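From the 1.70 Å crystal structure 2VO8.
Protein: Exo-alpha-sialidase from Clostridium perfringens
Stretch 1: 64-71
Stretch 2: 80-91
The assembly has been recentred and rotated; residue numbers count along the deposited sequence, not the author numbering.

Stretch 1 64-71: NDSLFVKS
Stretch 2, residues 80-91: RILVASLGNEIE

Strand 67-71 and strand 80-85 of this exo-alpha-sialidase run antiparallel, their N-to-C directions 162° apart and their axes 4.7 Å apart at closest approach, and together the stretches bury 636 Å². Register pairs Leu 67 with Ser 85, Phe 68 with Ala 84, Val 69 with Val 83, Lys 70 with Leu 82 and Ser 71 with Ile 81; all ten residues have extended backbones, as in Phe 68 (phi/psi -128/144) and Val 83 (-110/130). Two pairs close reciprocal hydrogen bonds: Phe 68 N to Ala 84 O and Ala 84 N to Phe 68 O, both 2.9 Å, then Lys 70 N to Leu 82 O, 2.9 Å, and Leu 82 N to Lys 70 O, 2.8 Å. Between them, Val 69 CA lies 3.3 Å from Leu 82 O in a CA-H...O contact.

Leu 86, just past its strand (phi/psi -91/-3), is the most covered residue. Its N donates to Ser 66 O at 3.1 Å, extending the ladder into the loop; its CA-to-CB bond points toward the first stretch (chi1 m, chi2 t), and Leu 86 CD1 lies 3.5 Å from Asp 65 O. Leu 86 CD2 meets Phe 68 CD2 at 3.7 Å. The Phe 68 ring (chi1 88°, p; chi2 110°) also packs on its cross-strand partner, Phe 68 CE2 to Ala 84 CB being 3.4 Å; both contacts are oblique to the ring.

Leu 67 (chi1 m, chi2 153°) projects from the other face, which it shares with Val 69, Val 83 and Ile 81. Its CD2 reaches Ile 90 CD1 at 3.7 Å, and Leu 67 CB lies 4.1 Å from Val 83 CG1. Farther along, Val 69 (chi1 t) places CG1 3.7 Å from Ile 81 CG2.

Water 1 donates to Ser 66 O (2.8 Å) and accepts from Asn 88 N (3.1 Å), bridging the loops of the two stretches.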

# COMPACT_ATOMS: atom_id res chain seq x y z
N ASN A 64 -9.66 -1.96 -7.51
CA ASN A 64 -10.74 -2.29 -8.42
C ASN A 64 -10.86 -3.82 -8.59
O ASN A 64 -10.02 -4.61 -8.09
CB ASN A 64 -10.55 -1.60 -9.79
CG ASN A 64 -9.31 -2.07 -10.50
OD1 ASN A 64 -9.00 -3.26 -10.52
ND2 ASN A 64 -8.57 -1.13 -11.09
N ASP A 65 -11.89 -4.23 -9.31
CA ASP A 65 -12.25 -5.63 -9.40
C ASP A 65 -11.54 -6.39 -10.55
O ASP A 65 -11.93 -7.52 -10.88
CB ASP A 65 -13.78 -5.77 -9.44
CG ASP A 65 -14.38 -5.25 -10.73
OD1 ASP A 65 -13.60 -4.74 -11.57
OD2 ASP A 65 -15.64 -5.35 -10.90
N SER A 66 -10.47 -5.82 -11.10
CA SER A 66 -9.56 -6.57 -11.99
C SER A 66 -8.34 -7.16 -11.28
O SER A 66 -7.48 -7.78 -11.92
CB SER A 66 -9.10 -5.71 -13.16
OG SER A 66 -8.19 -4.71 -12.74
N LEU A 67 -8.29 -6.97 -9.96
CA LEU A 67 -7.23 -7.46 -9.10
C LEU A 67 -7.87 -8.17 -7.93
O LEU A 67 -9.03 -7.95 -7.66
CB LEU A 67 -6.41 -6.28 -8.54
CG LEU A 67 -5.92 -5.19 -9.51
CD1 LEU A 67 -5.76 -3.83 -8.77
CD2 LEU A 67 -4.65 -5.60 -10.18
N PHE A 68 -7.11 -9.03 -7.27
CA PHE A 68 -7.48 -9.48 -5.92
C PHE A 68 -6.31 -9.31 -4.93
O PHE A 68 -5.11 -9.46 -5.26
CB PHE A 68 -8.07 -10.91 -5.90
CG PHE A 68 -7.07 -12.03 -5.79
CD1 PHE A 68 -6.98 -12.78 -4.61
CD2 PHE A 68 -6.26 -12.40 -6.88
CE1 PHE A 68 -6.10 -13.85 -4.48
CE2 PHE A 68 -5.35 -13.46 -6.76
CZ PHE A 68 -5.27 -14.21 -5.57
N VAL A 69 -6.69 -8.96 -3.70
CA VAL A 69 -5.78 -8.70 -2.60
C VAL A 69 -5.97 -9.75 -1.49
O VAL A 69 -7.11 -10.18 -1.18
CB VAL A 69 -5.99 -7.24 -2.07
CG1 VAL A 69 -4.98 -6.91 -1.00
CG2 VAL A 69 -5.87 -6.20 -3.23
N LYS A 70 -4.85 -10.23 -0.98
CA LYS A 70 -4.77 -11.01 0.22
C LYS A 70 -3.80 -10.31 1.16
O LYS A 70 -2.78 -9.77 0.70
CB LYS A 70 -4.25 -12.43 -0.07
CG LYS A 70 -5.22 -13.34 -0.90
CD LYS A 70 -6.55 -13.61 -0.16
CE LYS A 70 -7.54 -14.43 -1.01
NZ LYS A 70 -8.78 -14.84 -0.25
N SER A 71 -4.08 -10.37 2.46
CA SER A 71 -3.27 -9.65 3.43
C SER A 71 -3.25 -10.36 4.77
O SER A 71 -4.23 -11.01 5.14
CB SER A 71 -3.76 -8.22 3.59
OG SER A 71 -4.99 -8.17 4.29
N ARG A 80 1.55 -7.87 5.50
CA ARG A 80 1.93 -8.44 4.22
C ARG A 80 0.73 -8.38 3.29
O ARG A 80 -0.33 -8.91 3.63
CB ARG A 80 2.42 -9.88 4.37
CG ARG A 80 2.82 -10.46 3.03
CD ARG A 80 3.67 -11.69 3.18
NE ARG A 80 2.89 -12.87 3.58
CZ ARG A 80 3.02 -13.55 4.73
NH1 ARG A 80 3.92 -13.19 5.66
NH2 ARG A 80 2.24 -14.60 4.97
N ILE A 81 0.90 -7.76 2.14
CA ILE A 81 -0.17 -7.51 1.17
C ILE A 81 0.27 -8.05 -0.19
O ILE A 81 1.32 -7.65 -0.71
CB ILE A 81 -0.53 -6.04 1.04
CG1 ILE A 81 -0.89 -5.45 2.42
CG2 ILE A 81 -1.63 -5.82 -0.03
CD1 ILE A 81 -1.28 -4.09 2.36
N LEU A 82 -0.51 -9.02 -0.70
CA LEU A 82 -0.27 -9.62 -2.03
C LEU A 82 -1.40 -9.16 -2.92
O LEU A 82 -2.59 -9.42 -2.60
CB LEU A 82 -0.26 -11.15 -1.94
CG LEU A 82 0.76 -11.80 -1.01
CD1 LEU A 82 0.69 -13.36 -0.98
CD2 LEU A 82 2.16 -11.36 -1.38
N VAL A 83 -1.05 -8.49 -4.03
CA VAL A 83 -1.97 -8.02 -5.06
C VAL A 83 -1.70 -8.88 -6.31
O VAL A 83 -0.56 -9.02 -6.72
CB VAL A 83 -1.72 -6.56 -5.60
CG1 VAL A 83 -2.96 -6.06 -6.31
CG2 VAL A 83 -1.23 -5.54 -4.56
N ALA A 84 -2.74 -9.44 -6.91
CA ALA A 84 -2.55 -10.26 -8.14
C ALA A 84 -3.59 -9.91 -9.18
O ALA A 84 -4.78 -9.66 -8.89
CB ALA A 84 -2.56 -11.76 -7.82
N SER A 85 -3.14 -9.87 -10.44
CA SER A 85 -4.03 -9.67 -11.55
C SER A 85 -4.96 -10.87 -11.68
O SER A 85 -4.54 -12.00 -11.43
CB SER A 85 -3.22 -9.58 -12.85
OG SER A 85 -4.09 -9.24 -13.91
N LEU A 86 -6.17 -10.61 -12.13
CA LEU A 86 -7.12 -11.65 -12.45
C LEU A 86 -7.01 -12.08 -13.93
O LEU A 86 -7.72 -12.99 -14.39
CB LEU A 86 -8.53 -11.16 -12.12
CG LEU A 86 -8.77 -10.99 -10.62
CD1 LEU A 86 -10.21 -10.51 -10.39
CD2 LEU A 86 -8.48 -12.22 -9.80
N GLY A 87 -6.14 -11.40 -14.68
CA GLY A 87 -5.99 -11.73 -16.10
C GLY A 87 -5.05 -10.81 -16.83
O GLY A 87 -3.97 -11.25 -17.22
N ASN A 88 -5.46 -9.54 -16.97
CA ASN A 88 -4.69 -8.53 -17.74
C ASN A 88 -3.42 -8.07 -17.03
O ASN A 88 -3.31 -8.04 -15.78
CB ASN A 88 -5.52 -7.27 -17.95
CG ASN A 88 -6.87 -7.52 -18.60
OD1 ASN A 88 -6.94 -7.97 -19.73
ND2 ASN A 88 -7.95 -7.23 -17.87
N GLU A 89 -2.48 -7.61 -17.84
CA GLU A 89 -1.35 -6.84 -17.35
C GLU A 89 -1.83 -5.61 -16.54
O GLU A 89 -2.78 -4.93 -16.91
CB GLU A 89 -0.53 -6.37 -18.56
CG GLU A 89 0.86 -6.06 -18.22
CD GLU A 89 1.62 -5.48 -19.42
OE1 GLU A 89 1.33 -5.86 -20.61
OE2 GLU A 89 2.48 -4.64 -19.17
N ILE A 90 -1.13 -5.36 -15.44
CA ILE A 90 -1.39 -4.27 -14.51
C ILE A 90 -0.79 -3.01 -15.15
O ILE A 90 0.32 -3.02 -15.55
CB ILE A 90 -0.75 -4.62 -13.11
CG1 ILE A 90 -1.60 -5.72 -12.43
CG2 ILE A 90 -0.65 -3.41 -12.18
CD1 ILE A 90 -1.14 -6.18 -11.09
N GLU A 91 -1.56 -1.94 -15.25
CA GLU A 91 -1.02 -0.73 -15.87
C GLU A 91 0.11 -0.05 -15.05
O GLU A 91 0.20 -0.22 -13.83
CB GLU A 91 -2.16 0.24 -16.16
CG GLU A 91 -3.28 -0.39 -16.98
CD GLU A 91 -4.29 0.64 -17.40
OE1 GLU A 91 -5.48 0.52 -17.03
OE2 GLU A 91 -3.88 1.61 -18.08
O HOH W 1 -7.13 -8.29 -14.65
O HOH W 2 -3.57 -11.59 -4.17